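PDB 1NTH: monomethylamine methyltransferase MtmB1 from Methanosarcina barkeri, which catalyses transfer of the methyl group of monomethylamine to the corrinoid cofactor of its partner protein MtmC, a step in methanogenesis from methylamine. Local coordinates for residues M30-K35 against F67-E72; D258-I263 against V279-N284; A421-Q426 against T437-Q442; E382-G387 against Q442-A447. One frame throughout, in Å; residues are numbered along the deposited sequence.

Interaction 1 of 4, residues M30-K35 against F67-E72; sequences MKIPMK and FEMLLE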
# COMPACT_ATOMS: atom_id res chain seq x y z
N MET A 30 8.36 -48.38 20.32
CA MET A 30 8.58 -48.51 21.75
C MET A 30 8.18 -47.30 22.59
O MET A 30 7.20 -47.36 23.33
CB MET A 30 10.04 -48.87 22.03
CG MET A 30 10.40 -48.98 23.50
SD MET A 30 12.09 -49.55 23.77
CE MET A 30 13.02 -48.05 23.41
N LYS A 31 8.92 -46.20 22.47
CA LYS A 31 8.63 -45.03 23.28
C LYS A 31 7.19 -44.50 23.19
O LYS A 31 6.54 -44.32 24.22
CB LYS A 31 9.62 -43.91 22.95
CG LYS A 31 11.05 -44.25 23.37
CD LYS A 31 12.02 -43.12 23.07
CE LYS A 31 13.44 -43.50 23.46
NZ LYS A 31 13.57 -43.79 24.91
N ILE A 32 6.70 -44.28 21.98
CA ILE A 32 5.34 -43.78 21.80
C ILE A 32 4.27 -44.76 22.25
O ILE A 32 3.44 -44.43 23.10
CB ILE A 32 5.09 -43.37 20.33
CG1 ILE A 32 5.94 -42.14 19.99
CG2 ILE A 32 3.61 -43.07 20.11
CD1 ILE A 32 5.63 -40.92 20.84
N PRO A 33 4.26 -45.99 21.70
CA PRO A 33 3.23 -46.94 22.13
C PRO A 33 3.25 -47.26 23.63
O PRO A 33 2.20 -47.43 24.24
CB PRO A 33 3.49 -48.16 21.25
CG PRO A 33 4.95 -48.07 20.96
CD PRO A 33 5.14 -46.59 20.69
N MET A 34 4.44 -47.33 24.22
CA MET A 34 4.53 -47.62 25.65
C MET A 34 3.91 -46.51 26.49
O MET A 34 3.13 -46.78 27.41
CB MET A 34 6.00 -47.79 26.08
CG MET A 34 6.58 -49.17 25.81
SD MET A 34 8.30 -49.26 26.33
CE MET A 34 8.13 -49.37 28.10
N LYS A 35 4.24 -45.26 26.19
CA LYS A 35 3.70 -44.15 26.96
C LYS A 35 2.19 -43.99 26.80
O LYS A 35 1.49 -43.71 27.77
CB LYS A 35 4.40 -42.85 26.58
CG LYS A 35 4.03 -41.68 27.48
CD LYS A 35 4.37 -41.95 28.93
CE LYS A 35 5.87 -42.09 29.13
NZ LYS A 35 6.21 -42.31 30.56
N PHE A 67 -1.10 -33.99 28.04
CA PHE A 67 -0.06 -33.09 28.52
C PHE A 67 1.15 -33.92 28.94
O PHE A 67 2.29 -33.61 28.58
CB PHE A 67 -0.57 -32.28 29.72
CG PHE A 67 0.37 -31.20 30.19
CD1 PHE A 67 0.09 -29.86 29.94
CD2 PHE A 67 1.52 -31.53 30.90
CE1 PHE A 67 0.95 -28.86 30.40
CE2 PHE A 67 2.38 -30.53 31.37
CZ PHE A 67 2.09 -29.19 31.12
N GLU A 68 0.90 -34.97 29.71
CA GLU A 68 1.98 -35.82 30.20
C GLU A 68 2.68 -36.57 29.07
O GLU A 68 3.89 -36.79 29.12
CB GLU A 68 1.43 -36.83 31.21
CG GLU A 68 2.50 -37.47 32.09
CD GLU A 68 1.93 -38.45 33.10
OE1 GLU A 68 0.83 -38.18 33.64
OE2 GLU A 68 2.58 -39.48 33.36
N MET A 69 1.93 -36.95 28.04
CA MET A 69 2.51 -37.63 26.90
C MET A 69 3.56 -36.72 26.27
O MET A 69 4.69 -37.14 26.00
CB MET A 69 1.41 -37.93 25.88
CG MET A 69 1.85 -38.70 24.64
SD MET A 69 2.08 -40.46 24.96
CE MET A 69 2.87 -40.98 23.45
N LEU A 70 3.19 -35.47 26.02
CA LEU A 70 4.12 -34.53 25.41
C LEU A 70 5.32 -34.24 26.30
O LEU A 70 6.46 -34.21 25.84
CB LEU A 70 3.39 -33.22 25.09
CG LEU A 70 4.20 -32.18 24.31
CD1 LEU A 70 4.62 -32.74 22.95
CD2 LEU A 70 3.35 -30.92 24.11
N LEU A 71 5.06 -34.04 27.59
CA LEU A 71 6.11 -33.74 28.55
C LEU A 71 7.13 -34.86 28.74
O LEU A 71 8.33 -34.62 28.79
CB LEU A 71 5.50 -33.38 29.90
CG LEU A 71 6.49 -33.15 31.04
CD1 LEU A 71 7.37 -31.94 30.74
CD2 LEU A 71 5.74 -32.95 32.34
N GLU A 72 6.64 -36.09 28.85
CA GLU A 72 7.52 -37.24 29.09
C GLU A 72 8.23 -37.78 27.85
O GLU A 72 9.38 -38.21 27.93
CB GLU A 72 6.73 -38.37 29.76
CG GLU A 72 6.19 -38.01 31.13
CD GLU A 72 7.29 -37.66 32.12
OE1 GLU A 72 8.24 -38.46 32.26
OE2 GLU A 72 7.20 -36.59 32.77
O HOH W 1 4.46 -41.38 32.96
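Lys35 NZ is gripped by two kinds of partner: Glu38 of its own helix forms a salt bridge with it, and a water 3.1 Å from NZ accepts one of its protons. That water reaches across the contact, donating to OE2 of Glu68 at 2.7 Å in one of the two conformers of the glutamate. Any attraction to Glu72, which also has two conformers, is probably long-range in the one described, its OE1 4.7 Å from Lys35 NZ.

Below the ammonium, the lysine chain does the packing. Bends at chi2 and again at chi3 (60° and 64°) turn it so that its methylenes run along the neighbouring helix, past Met69 and on to Glu72. CG lies 3.4 Å from Met69 SD, the two chains sliding past each other in opposite directions, and CE rests on Glu72 CB at 3.9 Å. A long aliphatic stem with a charged end suits this half-exposed place.

The methionine, in the one of its two conformers that makes these contacts, crosses Ile32 at about a right angle. Its CE lies 3.8 Å from Ile32 CD1 and also touches the backbone O of Ile32; an unbranched thioether suits a place where one methyl must meet both a side chain and a backbone oxygen.

The axes of these segments run almost antiparallel, at 152°, and 10.9 Å from each other. Ile32 and Met69 both also touch Leu236, and Met69 reaches Ile276 of helix 271-288. Helix 56-73 is thus packed between helix 24-42, helix 88-95, which Phe67 and Leu71 meet, and helix 271-288, which Leu70 meets.

Interaction 2 of 4, residues D258-I263 against V279-N284; sequences DEQMPI and VATHIN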
# COMPACT_ATOMS: atom_id res chain seq x y z
N ASP A 258 -0.90 -25.18 12.10
CA ASP A 258 -0.10 -26.39 12.31
C ASP A 258 -1.09 -27.54 12.15
O ASP A 258 -2.22 -27.45 12.61
CB ASP A 258 0.48 -26.38 13.72
CG ASP A 258 1.03 -27.73 14.14
OD1 ASP A 258 2.27 -27.92 14.11
OD2 ASP A 258 0.22 -28.61 14.50
N GLU A 259 -0.67 -28.61 11.49
CA GLU A 259 -1.57 -29.75 11.32
C GLU A 259 -0.90 -31.06 11.71
O GLU A 259 0.31 -31.20 11.63
CB GLU A 259 -2.04 -29.86 9.86
CG GLU A 259 -0.95 -30.22 8.87
CD GLU A 259 -1.49 -30.43 7.47
OE1 GLU A 259 -0.72 -30.84 6.59
OE2 GLU A 259 -2.70 -30.18 7.26
N GLN A 260 -1.72 -32.01 12.17
CA GLN A 260 -1.22 -33.33 12.53
C GLN A 260 -2.40 -34.27 12.31
O GLN A 260 -3.54 -33.95 12.65
CB GLN A 260 -0.74 -33.38 13.98
CG GLN A 260 0.32 -34.47 14.22
CD GLN A 260 -0.28 -35.83 14.57
OE1 GLN A 260 0.24 -36.87 14.16
NE2 GLN A 260 -1.35 -35.82 15.35
N MET A 261 -2.11 -35.42 11.72
CA MET A 261 -3.15 -36.40 11.44
C MET A 261 -2.81 -37.72 12.11
O MET A 261 -2.22 -38.61 11.49
CB MET A 261 -3.28 -36.58 9.93
CG MET A 261 -3.68 -35.31 9.17
SD MET A 261 -2.41 -34.00 9.11
CE MET A 261 -1.36 -34.61 7.78
N PRO A 262 -3.18 -37.87 13.39
CA PRO A 262 -2.89 -39.11 14.12
C PRO A 262 -3.56 -40.31 13.46
O PRO A 262 -4.68 -40.21 12.97
CB PRO A 262 -3.41 -38.81 15.52
CG PRO A 262 -4.54 -37.86 15.28
CD PRO A 262 -3.97 -36.94 14.22
N ILE A 263 -2.86 -41.43 13.46
CA ILE A 263 -3.37 -42.64 12.83
C ILE A 263 -3.95 -43.66 13.80
O ILE A 263 -3.23 -44.20 14.64
CB ILE A 263 -2.26 -43.32 12.00
CG1 ILE A 263 -1.73 -42.34 10.94
CG2 ILE A 263 -2.79 -44.58 11.33
CD1 ILE A 263 -0.53 -42.85 10.16
N VAL A 279 -4.30 -35.07 21.61
CA VAL A 279 -4.28 -33.95 22.55
C VAL A 279 -2.86 -33.41 22.65
O VAL A 279 -2.63 -32.20 22.64
CB VAL A 279 -4.79 -34.38 23.95
CG1 VAL A 279 -4.53 -33.27 24.98
CG2 VAL A 279 -6.28 -34.68 23.88
N ALA A 280 -1.89 -34.32 22.72
CA ALA A 280 -0.49 -33.93 22.81
C ALA A 280 -0.04 -33.11 21.59
O ALA A 280 0.73 -32.17 21.74
CB ALA A 280 0.40 -35.17 22.96
N THR A 281 -0.52 -33.47 20.40
CA THR A 281 -0.11 -32.73 19.21
C THR A 281 -0.84 -31.39 19.06
O THR A 281 -0.32 -30.48 18.42
CB THR A 281 -0.24 -33.59 17.92
OG1 THR A 281 -1.59 -34.00 17.72
CG2 THR A 281 0.65 -34.83 18.03
N HIS A 282 -2.02 -31.27 19.66
CA HIS A 282 -2.75 -30.00 19.63
C HIS A 282 -1.92 -29.03 20.47
O HIS A 282 -1.73 -27.87 20.12
CB HIS A 282 -4.14 -30.13 20.27
CG HIS A 282 -5.23 -30.52 19.32
ND1 HIS A 282 -5.32 -31.77 18.76
CD2 HIS A 282 -6.29 -29.81 18.84
CE1 HIS A 282 -6.39 -31.83 17.98
NE2 HIS A 282 -6.99 -30.65 18.01
N ILE A 283 -1.41 -29.53 21.60
CA ILE A 283 -0.58 -28.71 22.48
C ILE A 283 0.77 -28.40 21.83
O ILE A 283 1.25 -27.27 21.89
CB ILE A 283 -0.34 -29.44 23.84
CG1 ILE A 283 -1.67 -29.58 24.60
CG2 ILE A 283 0.65 -28.65 24.69
CD1 ILE A 283 -1.58 -30.46 25.86
N ASN A 284 1.37 -29.39 21.18
CA ASN A 284 2.66 -29.18 20.53
C ASN A 284 2.56 -28.10 19.44
O ASN A 284 3.53 -27.39 19.17
CB ASN A 284 3.17 -30.48 19.91
CG ASN A 284 4.61 -30.39 19.47
OD1 ASN A 284 5.47 -29.99 20.25
ND2 ASN A 284 4.89 -30.75 18.22
O HOH W 2 -3.90 -33.46 15.65
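Gln260, following Glu259 on the chain from strand 255-259, and Thr281, on helix 271-288, bring the two backbones nearest, with 6.8 Å between their CA atoms. Both CB atoms point across the gap, and the side chains cross at about a right angle. The glutamine chain turns at chi2 (-88°), which brings CG and CD across the threonine's methyl: CG is 3.8 Å from Thr281 CG2. Beyond this the amide end, which is probably turned over in the model, lies against the Thr281 hydroxyl.

Thr281 has a methyl for the aliphatic part of the glutamine and a hydroxyl for polar company. That OG1 is hydrogen-bonded to the backbone O of Asp278, one turn back in the helix. It also meets a water at 3.1 Å, and the same water donates towards Gln260 O, likewise at 3.1 Å, although it has other acceptors to serve.

This is the beta-alpha-beta crossover of a TIM barrel: strand 255-259 leads through a connection that includes the short strand 263-264 to helix 271-288, which packs outside the barrel, and the chain returns as strand 293-300, parallel to the first and hydrogen-bonded to it. Asp258 also points at the helix, yet its carboxylate works towards other parts of the barrel. Its OD2 takes bonds from His294 and Gln232 and its OD1 from Ser289, so a short acid in this buried setting is well supplied with partners.

Interaction 3 of 4, residues A421-Q426 against T437-Q442; sequences AGKTFQ and TEEYMQ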
# COMPACT_ATOMS: atom_id res chain seq x y z
N ALA A 421 -16.56 -45.27 -6.18
CA ALA A 421 -15.50 -44.41 -6.69
C ALA A 421 -15.94 -42.99 -6.98
O ALA A 421 -15.15 -42.05 -6.90
CB ALA A 421 -14.89 -45.03 -7.94
N GLY A 422 -17.21 -42.82 -7.34
CA GLY A 422 -17.71 -41.49 -7.62
C GLY A 422 -17.25 -40.95 -8.96
O GLY A 422 -16.68 -41.68 -9.78
N LYS A 423 -17.48 -39.66 -9.18
CA LYS A 423 -17.11 -39.02 -10.43
C LYS A 423 -16.17 -37.84 -10.27
O LYS A 423 -16.02 -37.29 -9.18
CB LYS A 423 -18.38 -38.55 -11.15
CG LYS A 423 -19.34 -39.67 -11.49
CD LYS A 423 -20.53 -39.16 -12.27
CE LYS A 423 -21.44 -40.30 -12.71
NZ LYS A 423 -22.55 -39.81 -13.57
N THR A 424 -15.54 -37.45 -11.37
CA THR A 424 -14.64 -36.31 -11.37
C THR A 424 -15.49 -35.06 -11.53
O THR A 424 -16.67 -35.13 -11.86
CB THR A 424 -13.65 -36.35 -12.55
OG1 THR A 424 -14.38 -36.35 -13.78
CG2 THR A 424 -12.77 -37.59 -12.47
N PHE A 425 -14.87 -33.91 -11.29
CA PHE A 425 -15.53 -32.62 -11.42
C PHE A 425 -16.15 -32.49 -12.82
O PHE A 425 -17.30 -32.06 -12.96
CB PHE A 425 -14.50 -31.50 -11.21
CG PHE A 425 -15.00 -30.12 -11.53
CD1 PHE A 425 -15.93 -29.49 -10.72
CD2 PHE A 425 -14.52 -29.44 -12.65
CE1 PHE A 425 -16.38 -28.20 -11.00
CE2 PHE A 425 -14.96 -28.15 -12.95
CZ PHE A 425 -15.89 -27.53 -12.12
N GLN A 426 -15.39 -32.89 -13.83
CA GLN A 426 -15.84 -32.80 -15.21
C GLN A 426 -17.07 -33.66 -15.51
O GLN A 426 -17.83 -33.36 -16.42
CB GLN A 426 -14.71 -33.20 -16.17
CG GLN A 426 -13.49 -32.29 -16.18
CD GLN A 426 -12.41 -32.70 -15.19
OE1 GLN A 426 -11.22 -32.44 -15.41
NE2 GLN A 426 -12.81 -33.33 -14.09
N THR A 437 -24.55 -30.97 -11.98
CA THR A 437 -25.53 -31.59 -12.87
C THR A 437 -26.78 -31.92 -12.06
O THR A 437 -26.74 -31.95 -10.83
CB THR A 437 -24.99 -32.91 -13.47
OG1 THR A 437 -24.62 -33.80 -12.41
CG2 THR A 437 -23.78 -32.64 -14.35
N GLU A 438 -27.88 -32.16 -12.75
CA GLU A 438 -29.12 -32.51 -12.07
C GLU A 438 -28.91 -33.82 -11.32
O GLU A 438 -29.50 -34.04 -10.26
CB GLU A 438 -30.26 -32.65 -13.08
CG GLU A 438 -30.77 -31.32 -13.63
CD GLU A 438 -31.77 -31.51 -14.75
OE1 GLU A 438 -32.45 -32.55 -14.78
OE2 GLU A 438 -31.89 -30.59 -15.60
N GLU A 439 -28.07 -34.68 -11.88
CA GLU A 439 -27.77 -35.96 -11.25
C GLU A 439 -27.21 -35.74 -9.85
O GLU A 439 -27.66 -36.35 -8.89
CB GLU A 439 -26.74 -36.73 -12.08
CG GLU A 439 -26.41 -38.10 -11.52
CD GLU A 439 -25.22 -38.75 -12.20
OE1 GLU A 439 -25.18 -38.76 -13.45
OE2 GLU A 439 -24.32 -39.25 -11.50
N TYR A 440 -26.22 -34.85 -9.74
CA TYR A 440 -25.62 -34.58 -8.44
C TYR A 440 -26.64 -33.97 -7.49
O TYR A 440 -26.70 -34.32 -6.31
CB TYR A 440 -24.43 -33.62 -8.58
CG TYR A 440 -23.38 -33.80 -7.49
CD1 TYR A 440 -23.72 -34.35 -6.25
CD2 TYR A 440 -22.05 -33.43 -7.70
CE1 TYR A 440 -22.76 -34.53 -5.26
CE2 TYR A 440 -21.08 -33.61 -6.71
CZ TYR A 440 -21.45 -34.16 -5.49
OH TYR A 440 -20.50 -34.37 -4.51
N MET A 441 -27.45 -33.05 -8.00
CA MET A 441 -28.47 -32.41 -7.18
C MET A 441 -29.43 -33.44 -6.60
O MET A 441 -29.87 -33.32 -5.45
CB MET A 441 -29.22 -31.36 -8.00
CG MET A 441 -28.36 -30.16 -8.36
SD MET A 441 -29.12 -29.06 -9.57
CE MET A 441 -30.40 -28.33 -8.59
N GLN A 442 -29.76 -34.46 -7.39
CA GLN A 442 -30.66 -35.51 -6.94
C GLN A 442 -30.00 -36.35 -5.85
O GLN A 442 -30.64 -36.73 -4.87
CB GLN A 442 -31.08 -36.40 -8.11
CG GLN A 442 -31.98 -35.72 -9.13
CD GLN A 442 -32.31 -36.61 -10.31
OE1 GLN A 442 -32.21 -37.83 -10.23
NE2 GLN A 442 -32.72 -36.00 -11.42
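Lys423 leaves the backbone with CB directed at helix 438-454 and then runs fully extended from CG to NZ, every later torsion within 5° of 180°, so that, with an extended Glu439, it bridges the 11.2 Å between Lys423 CA and Glu439 CA. CB and CG make no contact with the other segment. CD is the first to come near, 3.9 Å from Glu439 OE2, and CE closes to 3.3 Å from the same oxygen. NZ completes a salt bridge, 2.8 Å from OE2, whose syn lone pair it uses, and 2.8 Å from OE1 in a weaker bond, so the ammonium straddles the carboxylate. Glu439 comes from the opposite direction.

The acid stands in the first turn of its helix, where its charge probably interacts favourably with the helix dipole. Thr437 is the N-cap: its OG1 accepts from Tyr440 N at 3.3 Å, with an angle of 161° at the hydrogen.

This surface bridge ties the loop before helix 425-428 to the start of helix 438-454. Backbone bonding to Pro340 fixes Lys423, Glu439 also touches Cys341, Tyr440 reaches inward to Glu382 of helix 380-393, and Met441 packs on Phe3 of the second subunit.

Interaction 4 of 4, residues E382-G387 against Q442-A447; sequences EARMMG and QVYDGA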
# COMPACT_ATOMS: atom_id res chain seq x y z
N GLU A 382 -19.69 -31.13 -2.09
CA GLU A 382 -19.37 -31.79 -0.83
C GLU A 382 -19.20 -30.76 0.29
O GLU A 382 -19.58 -31.00 1.43
CB GLU A 382 -18.11 -32.65 -0.97
CG GLU A 382 -18.23 -33.77 -1.99
CD GLU A 382 -17.53 -33.46 -3.30
OE1 GLU A 382 -16.28 -33.35 -3.29
OE2 GLU A 382 -18.22 -33.32 -4.33
N ALA A 383 -18.63 -29.61 -0.05
CA ALA A 383 -18.43 -28.55 0.93
C ALA A 383 -19.78 -27.93 1.30
O ALA A 383 -19.98 -27.48 2.43
CB ALA A 383 -17.50 -27.47 0.36
N ARG A 384 -20.71 -27.90 0.35
CA ARG A 384 -22.03 -27.35 0.63
C ARG A 384 -22.71 -28.20 1.69
O ARG A 384 -23.31 -27.68 2.63
CB ARG A 384 -22.89 -27.33 -0.64
CG ARG A 384 -24.29 -26.75 -0.40
CD ARG A 384 -25.25 -27.08 -1.53
NE ARG A 384 -24.86 -26.46 -2.79
CZ ARG A 384 -25.55 -26.58 -3.92
NH1 ARG A 384 -26.68 -27.29 -3.93
NH2 ARG A 384 -25.13 -25.99 -5.03
N MET A 385 -22.61 -29.52 1.55
CA MET A 385 -23.23 -30.42 2.52
C MET A 385 -22.56 -30.25 3.87
O MET A 385 -23.22 -30.20 4.91
CB MET A 385 -23.11 -31.87 2.06
CG MET A 385 -23.83 -32.87 2.97
SD MET A 385 -25.62 -32.59 3.06
CE MET A 385 -26.16 -33.49 1.61
N MET A 386 -21.23 -30.16 3.86
CA MET A 386 -20.46 -29.99 5.09
C MET A 386 -20.98 -28.75 5.83
O MET A 386 -21.18 -28.78 7.04
CB MET A 386 -18.97 -29.84 4.75
CG MET A 386 -18.04 -29.68 5.94
SD MET A 386 -16.29 -29.63 5.45
CE MET A 386 -16.17 -27.97 4.79
N GLY A 387 -21.21 -27.68 5.08
CA GLY A 387 -21.70 -26.45 5.67
C GLY A 387 -23.14 -26.50 6.16
O GLY A 387 -23.45 -26.01 7.25
N GLN A 442 -29.76 -34.46 -7.39
CA GLN A 442 -30.66 -35.51 -6.94
C GLN A 442 -30.00 -36.35 -5.85
O GLN A 442 -30.64 -36.73 -4.87
CB GLN A 442 -31.08 -36.40 -8.11
CG GLN A 442 -31.98 -35.72 -9.13
CD GLN A 442 -32.31 -36.61 -10.31
OE1 GLN A 442 -32.21 -37.83 -10.23
NE2 GLN A 442 -32.72 -36.00 -11.42
N VAL A 443 -28.71 -36.64 -6.03
CA VAL A 443 -27.96 -37.42 -5.06
C VAL A 443 -27.91 -36.64 -3.75
O VAL A 443 -28.09 -37.20 -2.67
CB VAL A 443 -26.52 -37.69 -5.55
CG1 VAL A 443 -25.69 -38.31 -4.44
CG2 VAL A 443 -26.54 -38.61 -6.76
N TYR A 444 -27.67 -35.34 -3.86
CA TYR A 444 -27.60 -34.46 -2.70
C TYR A 444 -28.93 -34.51 -1.93
O TYR A 444 -28.95 -34.65 -0.71
CB TYR A 444 -27.31 -33.02 -3.15
CG TYR A 444 -26.99 -32.05 -2.03
CD1 TYR A 444 -25.67 -31.78 -1.67
CD2 TYR A 444 -28.01 -31.38 -1.36
CE1 TYR A 444 -25.37 -30.86 -0.66
CE2 TYR A 444 -27.72 -30.46 -0.34
CZ TYR A 444 -26.39 -30.20 -0.01
OH TYR A 444 -26.11 -29.28 0.98
N ASP A 445 -30.04 -34.38 -2.66
CA ASP A 445 -31.35 -34.41 -2.03
C ASP A 445 -31.58 -35.72 -1.29
O ASP A 445 -32.12 -35.73 -0.18
CB ASP A 445 -32.46 -34.22 -3.07
CG ASP A 445 -32.45 -32.84 -3.68
OD1 ASP A 445 -32.07 -31.89 -2.97
OD2 ASP A 445 -32.83 -32.71 -4.86
N GLY A 446 -31.18 -36.83 -1.90
CA GLY A 446 -31.36 -38.12 -1.28
C GLY A 446 -30.63 -38.23 0.05
O GLY A 446 -31.17 -38.73 1.03
N ALA A 447 -29.39 -37.74 0.07
CA ALA A 447 -28.58 -37.79 1.28
C ALA A 447 -29.17 -36.89 2.36
O ALA A 447 -29.24 -37.26 3.53
CB ALA A 447 -27.15 -37.36 0.96
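Met385 sets its terminal methyl squarely over the ring of Tyr444: CE lies 3.6 Å from the ring centroid and only 12° off the normal, a clear CH-pi contact. The sulfur is set farther out, its SD 4.5 Å from the same centroid and oblique, adding a Met-aromatic component. Bends at chi2 and chi3 curl the thioether back over the ring, a path that suits an unbranched chain. The same CE touches Ala447 CB at 4.0 Å, one turn farther along the tyrosine's helix, where the small CB of alanine meets the methyl.

Arg384 comes in obliquely, its CD 3.4 Å from Tyr444 OH, and CG packs there as well. The guanidinium lies beyond, on the side of the ring away from Met385 CE, with CZ 5.5 Å from the ring centroid and its plane turned 65° from the ring, so any cation-pi attraction is weak at best.

In the second shell, Tyr444 OH is hydrogen-bonded to Glu388 OE1, which holds the ring end against helix 380-393. The arginine is directed by a salt bridge from NE to Glu150, while NH1 and NH2 bond to the backbone oxygens of Phe3 and Arg4 of the second subunit. This aliphatic stem with a many-handed polar end therefore serves both the helix pair and the subunit interface.

The two short helical segments run nearly parallel, 24° apart with 11.6 Å between axes, a spacing bridged by the tyrosine. Helix 343-359 closes the flank, touching Met385 through Ser350 and Ala447 through Leu346.

How the interactions relate
From the N terminus, interaction 1 closes first, pairing helices 24-42 and 56-73 and closing a loop of 31 residues, largely helical. Interaction 2 follows in series, closing the stretch between strand 255-259 and helix 271-288 of the barrel. The two touch: Leu70 packs against Ile283, so helix 56-73 rests against helix 271-288. Interaction 4 then opens a longer loop, from 382-387 to 442-447, with interaction 3 nested inside it. Those two share Gln442 and helix 438-454, and they touch through Tyr440 and Glu382. Interactions 1 and 4 lie on opposite sides of the chain's centre, their own centres about 40 Å apart.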